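Local coordinates for protein cytochrome P450 113A1 (Saccharopolyspora erythraea, PDB 2JJN) that hydroxylates the macrolactone ring of erythromycin D at C-12, giving erythromycin C, as a heme-dependent cytochrome P450 monooxygenase of erythromycin biosynthesis, at residues Ser71-Val76 with Ile87-Pro92; Gln290-Thr295 with Asp309-Thr314. The protein carries 2 engineered substitutions. All coordinates share one frame; numbering follows the deposited sequence. Where two conformers were deposited one is given.

Contact 1 of 2, residues Ser71-Val76 with Ile87-Pro92; sequences SDPTRV and IHEIDP. With HEM (protoporphyrin IX containing Fe), chain B.
Ser71 and Asp91 make the direct hydrogen bond between the two loop segments: Ser71 N donates to the syn lone pair of Asp91 OD1, on the side of OD2, at 2.8 Å and nearly straight at 168°. The other oxygen, OD2, is bonded to Ser70, so the Asp91 carboxylate grips both Ser70, the last residue of strand 69-70, and Ser71 just after it. Softer CA-H...O contacts follow, from Glu89 CA to Ser71 O (3.3 Å) and from Asp72 CA to Glu89 O.

Van der Waals contact comes chiefly from Pro73 and Glu89, whose side chains cross at about a right angle. Pro73 CD rests on Glu89 CG at 3.7 Å, while Pro73 CG meets the carboxylate end of the extended glutamate chain. Within segment 71-76, Asp72 OD2 closes an Asx turn by accepting from Thr74 N, and takes a second bond from Thr74 OG1 at 2.7 Å, both from the same face of the carboxylate plane.

Water extends the contact to the cofactor. Ser71 OG, beside its own backbone N (chi1 -73°), donates to a water 2.7 Å away, and that water donates in turn to His88 O and to heme O2A. His88 and Glu89 are substrate-binding residues. The contact closes on each other the two ends of the one loop between strand 69-70 and helix 94-105, the B-C loop of cytochromes P450, at the propionate side of the heme pocket.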
loop_
_atom_site.group_PDB
_atom_site.type_symbol
_atom_site.label_atom_id
_atom_site.label_comp_id
_atom_site.label_asym_id
_atom_site.label_seq_id
_atom_site.Cartn_x
_atom_site.Cartn_y
_atom_site.Cartn_z
ATOM N N SER A 71 15.680 -4.793 -6.266
ATOM C CA SER A 71 14.785 -4.460 -5.198
ATOM C C SER A 71 15.434 -4.544 -3.843
ATOM O O SER A 71 14.778 -4.298 -2.844
ATOM C CB SER A 71 13.542 -5.363 -5.216
ATOM O OG SER A 71 12.710 -4.990 -6.284
ATOM N N ASP A 72 16.715 -4.879 -3.812
ATOM C CA ASP A 72 17.439 -5.008 -2.560
ATOM C C ASP A 72 17.992 -3.625 -2.195
ATOM O O ASP A 72 18.960 -3.190 -2.822
ATOM C CB ASP A 72 18.529 -6.040 -2.768
ATOM C CG ASP A 72 19.353 -6.297 -1.507
ATOM O OD1 ASP A 72 20.304 -7.077 -1.626
ATOM O OD2 ASP A 72 19.049 -5.677 -0.471
ATOM N N PRO A 73 17.389 -2.924 -1.205
ATOM C CA PRO A 73 17.888 -1.559 -0.926
ATOM C C PRO A 73 19.205 -1.580 -0.204
ATOM O O PRO A 73 19.877 -0.530 -0.171
ATOM C CB PRO A 73 16.851 -0.958 0.028
ATOM C CG PRO A 73 16.180 -2.139 0.679
ATOM C CD PRO A 73 16.288 -3.310 -0.289
ATOM N N THR A 74 19.557 -2.738 0.369
ATOM C CA THR A 74 20.708 -2.858 1.270
ATOM C C THR A 74 22.011 -2.700 0.482
ATOM O O THR A 74 23.060 -2.359 1.049
ATOM C CB THR A 74 20.724 -4.202 2.131
ATOM O OG1 THR A 74 21.058 -5.350 1.332
ATOM C CG2 THR A 74 19.390 -4.451 2.830
ATOM N N ARG A 75 21.915 -2.913 -0.834
ATOM C CA ARG A 75 23.056 -2.742 -1.726
ATOM C C ARG A 75 23.717 -1.358 -1.559
ATOM O O ARG A 75 24.956 -1.221 -1.703
ATOM C CB ARG A 75 22.607 -2.951 -3.180
ATOM C CG ARG A 75 22.147 -4.400 -3.505
ATOM C CD ARG A 75 21.819 -4.628 -5.007
ATOM N NE ARG A 75 23.020 -4.507 -5.849
ATOM C CZ ARG A 75 23.573 -5.500 -6.551
ATOM N NH1 ARG A 75 23.063 -6.732 -6.542
ATOM N NH2 ARG A 75 24.657 -5.259 -7.284
ATOM N N VAL A 76 22.903 -0.346 -1.243
ATOM C CA VAL A 76 23.381 1.042 -1.139
ATOM C C VAL A 76 23.343 1.592 0.312
ATOM O O VAL A 76 23.507 2.801 0.544
ATOM C CB VAL A 76 22.576 1.984 -2.117
ATOM C CG1 VAL A 76 22.785 1.533 -3.555
ATOM C CG2 VAL A 76 21.100 1.946 -1.787
ATOM N N ILE A 87 10.102 -10.622 0.793
ATOM C CA ILE A 87 10.023 -10.887 -0.622
ATOM C C ILE A 87 10.177 -9.612 -1.506
ATOM O O ILE A 87 10.728 -9.677 -2.622
ATOM C CB ILE A 87 8.639 -11.603 -0.935
ATOM C CG1 ILE A 87 8.586 -12.115 -2.353
ATOM C CG2 ILE A 87 7.495 -10.747 -0.530
ATOM C CD1 ILE A 87 7.283 -12.908 -2.558
ATOM N N HIS A 88 9.716 -8.474 -0.976
ATOM C CA HIS A 88 9.772 -7.244 -1.782
ATOM C C HIS A 88 11.179 -6.687 -1.865
ATOM O O HIS A 88 11.409 -5.699 -2.607
ATOM C CB HIS A 88 8.830 -6.200 -1.244
ATOM C CG HIS A 88 9.155 -5.789 0.156
ATOM N ND1 HIS A 88 9.059 -6.662 1.221
ATOM C CD2 HIS A 88 9.524 -4.591 0.671
ATOM C CE1 HIS A 88 9.393 -6.019 2.332
ATOM N NE2 HIS A 88 9.683 -4.766 2.022
ATOM N N GLU A 89 12.127 -7.288 -1.135
ATOM C CA GLU A 89 13.510 -6.804 -1.141
ATOM C C GLU A 89 14.441 -7.850 -1.727
ATOM O O GLU A 89 15.665 -7.734 -1.590
ATOM C CB GLU A 89 13.952 -6.428 0.285
ATOM C CG GLU A 89 13.258 -5.193 0.785
ATOM C CD GLU A 89 13.735 -4.778 2.150
ATOM O OE1 GLU A 89 14.497 -5.553 2.775
ATOM O OE2 GLU A 89 13.306 -3.701 2.580
ATOM N N ILE A 90 13.873 -8.865 -2.383
ATOM C CA ILE A 90 14.654 -9.985 -2.893
ATOM C C ILE A 90 14.515 -10.037 -4.407
ATOM O O ILE A 90 13.420 -9.853 -4.939
ATOM C CB ILE A 90 14.174 -11.291 -2.202
ATOM C CG1 ILE A 90 14.578 -11.217 -0.712
ATOM C CG2 ILE A 90 14.809 -12.486 -2.847
ATOM C CD1 ILE A 90 14.000 -12.335 0.159
ATOM N N ASP A 91 15.618 -10.324 -5.094
ATOM C CA ASP A 91 15.643 -10.362 -6.546
ATOM C C ASP A 91 15.587 -11.783 -7.086
ATOM O O ASP A 91 15.897 -12.730 -6.347
ATOM C CB ASP A 91 16.982 -9.770 -7.065
ATOM C CG ASP A 91 17.109 -8.270 -6.829
ATOM O OD1 ASP A 91 16.069 -7.571 -6.705
ATOM O OD2 ASP A 91 18.257 -7.802 -6.757
ATOM N N PRO A 92 15.252 -11.936 -8.365
ATOM C CA PRO A 92 15.426 -13.285 -8.938
ATOM C C PRO A 92 16.897 -13.685 -8.894
ATOM O O PRO A 92 17.803 -12.808 -8.890
ATOM C CB PRO A 92 14.941 -13.128 -10.372
ATOM C CG PRO A 92 14.069 -11.827 -10.358
ATOM C CD PRO A 92 14.727 -10.965 -9.351
HETATM C CHA HEM B . 3.774 -5.567 -3.410
HETATM C CHB HEM B . 0.772 -1.719 -3.431
HETATM C CHC HEM B . -2.314 -4.152 -0.595
HETATM C CHD HEM B . 1.021 -7.629 0.080
HETATM C C1A HEM B . 3.166 -4.359 -3.690
HETATM C C2A HEM B . 3.724 -3.340 -4.587
HETATM C C3A HEM B . 2.911 -2.280 -4.580
HETATM C C4A HEM B . 1.811 -2.572 -3.683
HETATM C CMA HEM B . 3.098 -0.952 -5.347
HETATM C CAA HEM B . 5.011 -3.487 -5.418
HETATM C CBA HEM B . 6.248 -3.166 -4.599
HETATM C CGA HEM B . 7.504 -3.047 -5.466
HETATM O O1A HEM B . 7.420 -3.233 -6.712
HETATM O O2A HEM B . 8.593 -2.808 -4.856
HETATM C C1B HEM B . -0.341 -2.061 -2.662
HETATM C C2B HEM B . -1.519 -1.246 -2.508
HETATM C C3B HEM B . -2.387 -1.925 -1.724
HETATM C C4B HEM B . -1.731 -3.182 -1.383
HETATM C CMB HEM B . -1.615 0.131 -3.199
HETATM C CAB HEM B . -3.782 -1.548 -1.189
HETATM C CBB HEM B . -4.577 -0.829 -1.913
HETATM C C1C HEM B . -1.678 -5.297 -0.166
HETATM C C2C HEM B . -2.259 -6.287 0.727
HETATM C C3C HEM B . -1.333 -7.252 0.916
HETATM C C4C HEM B . -0.146 -6.905 0.132
HETATM C CMC HEM B . -3.696 -6.164 1.300
HETATM C CAC HEM B . -1.397 -8.512 1.801
HETATM C CBC HEM B . -2.495 -9.257 1.925
HETATM C C1D HEM B . 2.039 -7.346 -0.780
HETATM C C2D HEM B . 3.218 -8.145 -0.869
HETATM C C3D HEM B . 4.051 -7.532 -1.948
HETATM C C4D HEM B . 3.312 -6.397 -2.416
HETATM C CMD HEM B . 3.573 -9.404 -0.022
HETATM C CAD HEM B . 5.435 -7.985 -2.446
HETATM C CBD HEM B . 5.311 -8.932 -3.655
HETATM C CGD HEM B . 6.670 -9.262 -4.191
HETATM O O1D HEM B . 7.664 -8.604 -3.837
HETATM O O2D HEM B . 6.748 -10.215 -4.995
HETATM N NA HEM B . 1.962 -3.865 -3.162
HETATM N NB HEM B . -0.460 -3.236 -1.926
HETATM N NC HEM B . -0.396 -5.712 -0.471
HETATM N ND HEM B . 2.121 -6.300 -1.722
HETATM FE FE HEM B . 0.735 -4.833 -1.952
HETATM O O HOH W 1 10.377 -4.980 -5.000
HETATM O O HOH W 2 12.072 -3.103 -1.957
HETATM O O HOH W 3 1.734 -3.722 -0.315
#

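Contact 2 of 2, residues Gln290-Thr295 with Asp309-Thr314; sequences QMQRTT and DVMVNT. With HEM (protoporphyrin IX containing Fe), chain B.
Arg293, paired through its backbone with Val312, has CG beside the backbone N (chi1 -58°), and chi2 of -68° bends CD back. Its guanidinium reaches a heme propionate: NH2 donates to heme O1A at 2.8 Å, almost straight at 176°, and NH1 to O2A at 2.9 Å, with the carboxylate carbon CGA in the guanidinium plane at its edge. NH1 also donates to Gln292 O, which lies in that plane although NH1 sits above the carbonyl plane; the strand's own backbone thereby helps fix the rotation of the group.

Main-chain bonds pair the strands antiparallel. Arg293 and Val312 exchange two, Arg293 N to Val312 O and Val312 N to Arg293 O, each 2.8 Å; Met291 and Thr314 form the next such pair, with Met291 CB 3.6 Å from Thr314 OG1. At the opposite end Thr295 N donates to Val310 O, and Val310 N to Thr295 OG1, which is bonded to Pro307 as well. Val312, on the face of Met291 and Arg293, meets Thr295 CG2 through CG2. On the other face, in the conformers described, Met311 SD lies 3.8 Å from Gln292 CG and Met311 CE 3.7 Å from Thr294 CG2. Strands 51-53 and 69-70 flank this pair in the mixed beta sheet of the cytochrome P450 fold, where strand 290-295, next to edge strand 69-70, supplies the arginine that pairs with a heme propionate.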
loop_
_atom_site.group_PDB
_atom_site.type_symbol
_atom_site.label_atom_id
_atom_site.label_comp_id
_atom_site.label_asym_id
_atom_site.label_seq_id
_atom_site.Cartn_x
_atom_site.Cartn_y
_atom_site.Cartn_z
ATOM N N GLN A 290 5.395 6.099 -4.564
ATOM C CA GLN A 290 6.757 5.832 -5.048
ATOM C C GLN A 290 7.240 4.474 -4.598
ATOM O O GLN A 290 6.809 3.959 -3.550
ATOM C CB GLN A 290 7.703 6.933 -4.529
ATOM C CG GLN A 290 7.715 7.068 -3.010
ATOM C CD GLN A 290 8.521 8.234 -2.459
ATOM O OE1 GLN A 290 8.817 9.210 -3.156
ATOM N NE2 GLN A 290 8.918 8.116 -1.195
ATOM N N MET A 291 8.129 3.877 -5.403
ATOM C CA MET A 291 8.823 2.634 -5.047
ATOM C C MET A 291 10.302 2.833 -5.246
ATOM O O MET A 291 10.666 3.675 -6.009
ATOM C CB MET A 291 8.363 1.418 -5.889
ATOM C CG MET A 291 7.041 0.885 -5.426
ATOM S SD MET A 291 6.008 1.530 -6.681
ATOM C CE MET A 291 6.136 0.201 -7.867
ATOM N N GLN A 292 11.123 2.057 -4.547
ATOM C CA GLN A 292 12.572 2.220 -4.617
ATOM C C GLN A 292 13.235 1.032 -5.237
ATOM O O GLN A 292 12.803 -0.123 -5.042
ATOM C CB GLN A 292 13.184 2.421 -3.203
ATOM C CG GLN A 292 12.873 3.864 -2.701
ATOM C CD GLN A 292 11.477 3.994 -2.107
ATOM O OE1 GLN A 292 10.701 4.918 -2.423
ATOM N NE2 GLN A 292 11.152 3.067 -1.228
ATOM N N ARG A 293 14.262 1.337 -6.025
ATOM C CA ARG A 293 15.171 0.318 -6.637
ATOM C C ARG A 293 16.618 0.752 -6.431
ATOM O O ARG A 293 16.877 1.897 -6.063
ATOM C CB ARG A 293 14.873 0.117 -8.139
ATOM C CG ARG A 293 13.444 -0.319 -8.422
ATOM C CD ARG A 293 13.252 -1.760 -7.877
ATOM N NE ARG A 293 12.007 -2.387 -8.349
ATOM C CZ ARG A 293 10.880 -2.451 -7.637
ATOM N NH1 ARG A 293 10.760 -1.842 -6.453
ATOM N NH2 ARG A 293 9.860 -3.163 -8.104
ATOM N N THR A 294 17.554 -0.166 -6.674
ATOM C CA THR A 294 18.975 0.227 -6.650
ATOM C C THR A 294 19.620 -0.243 -7.949
ATOM O O THR A 294 19.416 -1.370 -8.360
ATOM C CB THR A 294 19.686 -0.372 -5.441
ATOM O OG1 THR A 294 19.510 -1.790 -5.432
ATOM C CG2 THR A 294 19.153 0.242 -4.166
ATOM N N THR A 295 20.387 0.615 -8.619
ATOM C CA THR A 295 21.010 0.168 -9.865
ATOM C C THR A 295 22.158 -0.805 -9.571
ATOM O O THR A 295 22.949 -0.608 -8.635
ATOM C CB THR A 295 21.586 1.346 -10.667
ATOM O OG1 THR A 295 22.471 2.087 -9.838
ATOM C CG2 THR A 295 20.446 2.280 -11.090
ATOM N N ASP A 309 25.001 1.420 -8.449
ATOM C CA ASP A 309 24.976 1.484 -6.990
ATOM C C ASP A 309 24.359 2.751 -6.421
ATOM O O ASP A 309 24.822 3.266 -5.394
ATOM C CB ASP A 309 26.408 1.266 -6.418
ATOM C CG ASP A 309 27.006 -0.064 -6.867
ATOM O OD1 ASP A 309 26.288 -1.081 -6.853
ATOM O OD2 ASP A 309 28.180 -0.061 -7.295
ATOM N N VAL A 310 23.274 3.214 -7.051
ATOM C CA VAL A 310 22.517 4.318 -6.494
ATOM C C VAL A 310 21.030 3.945 -6.431
ATOM O O VAL A 310 20.577 3.026 -7.126
ATOM C CB VAL A 310 22.715 5.642 -7.295
ATOM C CG1 VAL A 310 24.192 6.071 -7.335
ATOM C CG2 VAL A 310 22.169 5.483 -8.718
ATOM N N MET A 311 20.314 4.636 -5.537
ATOM C CA MET A 311 18.885 4.384 -5.367
ATOM C C MET A 311 18.094 5.183 -6.414
ATOM O O MET A 311 18.465 6.305 -6.739
ATOM C CB MET A 311 18.466 4.758 -3.967
ATOM C CG MET A 311 16.975 4.702 -3.761
ATOM S SD MET A 311 16.561 4.230 -2.057
ATOM C CE MET A 311 17.123 2.535 -2.081
ATOM N N VAL A 312 17.036 4.567 -6.927
ATOM C CA VAL A 312 16.144 5.170 -7.935
ATOM C C VAL A 312 14.736 5.056 -7.386
ATOM O O VAL A 312 14.321 3.957 -6.985
ATOM C CB VAL A 312 16.227 4.373 -9.257
ATOM C CG1 VAL A 312 15.282 5.002 -10.285
ATOM C CG2 VAL A 312 17.698 4.356 -9.772
ATOM N N ASN A 313 14.005 6.170 -7.369
ATOM C CA ASN A 313 12.612 6.246 -6.847
ATOM C C ASN A 313 11.728 6.334 -8.086
ATOM O O ASN A 313 11.892 7.267 -8.887
ATOM C CB ASN A 313 12.539 7.591 -6.068
ATOM C CG ASN A 313 12.899 7.465 -4.626
ATOM O OD1 ASN A 313 13.781 8.166 -4.152
ATOM N ND2 ASN A 313 12.204 6.600 -3.902
ATOM N N THR A 314 10.819 5.388 -8.258
ATOM C CA THR A 314 9.860 5.441 -9.386
ATOM C C THR A 314 8.548 6.013 -8.900
ATOM O O THR A 314 7.938 5.426 -8.020
ATOM C CB THR A 314 9.541 4.063 -9.984
ATOM O OG1 THR A 314 9.078 3.158 -8.980
ATOM C CG2 THR A 314 10.767 3.427 -10.683
HETATM C CHA HEM B . 3.774 -5.567 -3.410
HETATM C CHB HEM B . 0.772 -1.719 -3.431
HETATM C CHC HEM B . -2.314 -4.152 -0.595
HETATM C CHD HEM B . 1.021 -7.629 0.080
HETATM C C1A HEM B . 3.166 -4.359 -3.690
HETATM C C2A HEM B . 3.724 -3.340 -4.587
HETATM C C3A HEM B . 2.911 -2.280 -4.580
HETATM C C4A HEM B . 1.811 -2.572 -3.683
HETATM C CMA HEM B . 3.098 -0.952 -5.347
HETATM C CAA HEM B . 5.011 -3.487 -5.418
HETATM C CBA HEM B . 6.248 -3.166 -4.599
HETATM C CGA HEM B . 7.504 -3.047 -5.466
HETATM O O1A HEM B . 7.420 -3.233 -6.712
HETATM O O2A HEM B . 8.593 -2.808 -4.856
HETATM C C1B HEM B . -0.341 -2.061 -2.662
HETATM C C2B HEM B . -1.519 -1.246 -2.508
HETATM C C3B HEM B . -2.387 -1.925 -1.724
HETATM C C4B HEM B . -1.731 -3.182 -1.383
HETATM C CMB HEM B . -1.615 0.131 -3.199
HETATM C CAB HEM B . -3.782 -1.548 -1.189
HETATM C CBB HEM B . -4.577 -0.829 -1.913
HETATM C C1C HEM B . -1.678 -5.297 -0.166
HETATM C C2C HEM B . -2.259 -6.287 0.727
HETATM C C3C HEM B . -1.333 -7.252 0.916
HETATM C C4C HEM B . -0.146 -6.905 0.132
HETATM C CMC HEM B . -3.696 -6.164 1.300
HETATM C CAC HEM B . -1.397 -8.512 1.801
HETATM C CBC HEM B . -2.495 -9.257 1.925
HETATM C C1D HEM B . 2.039 -7.346 -0.780
HETATM C C2D HEM B . 3.218 -8.145 -0.869
HETATM C C3D HEM B . 4.051 -7.532 -1.948
HETATM C C4D HEM B . 3.312 -6.397 -2.416
HETATM C CMD HEM B . 3.573 -9.404 -0.022
HETATM C CAD HEM B . 5.435 -7.985 -2.446
HETATM C CBD HEM B . 5.311 -8.932 -3.655
HETATM C CGD HEM B . 6.670 -9.262 -4.191
HETATM O O1D HEM B . 7.664 -8.604 -3.837
HETATM O O2D HEM B . 6.748 -10.215 -4.995
HETATM N NA HEM B . 1.962 -3.865 -3.162
HETATM N NB HEM B . -0.460 -3.236 -1.926
HETATM N NC HEM B . -0.396 -5.712 -0.471
HETATM N ND HEM B . 2.121 -6.300 -1.722
HETATM FE FE HEM B . 0.735 -4.833 -1.952
HETATM O O HOH W 4 23.771 -2.159 -6.440
HETATM O O HOH W 3 1.734 -3.722 -0.315
#

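Contact 1 and contact 2, with centres about 10 Å apart, touch along a line that starts at one heme propionate, where Ser71 OG and Arg293 NE lie 3.4 Å apart, a packing distance, and runs away from it to Val76 and Thr294. Asp72 O probably accepts a hydrogen bond from Thr294 OG1 at 3.0 Å in the conformer described, joining the loop to the strand, and Val76 CG1 packs at 3.2 Å from Asp309 O. Both contacts converge on the propionate oxygen O2A; His351, His95 and Arg99 also hydrogen-bond the heme. His88 and Glu89 from contact 1 and Gln292 from contact 2 are residues of the substrate-binding site, although no substrate is bound here.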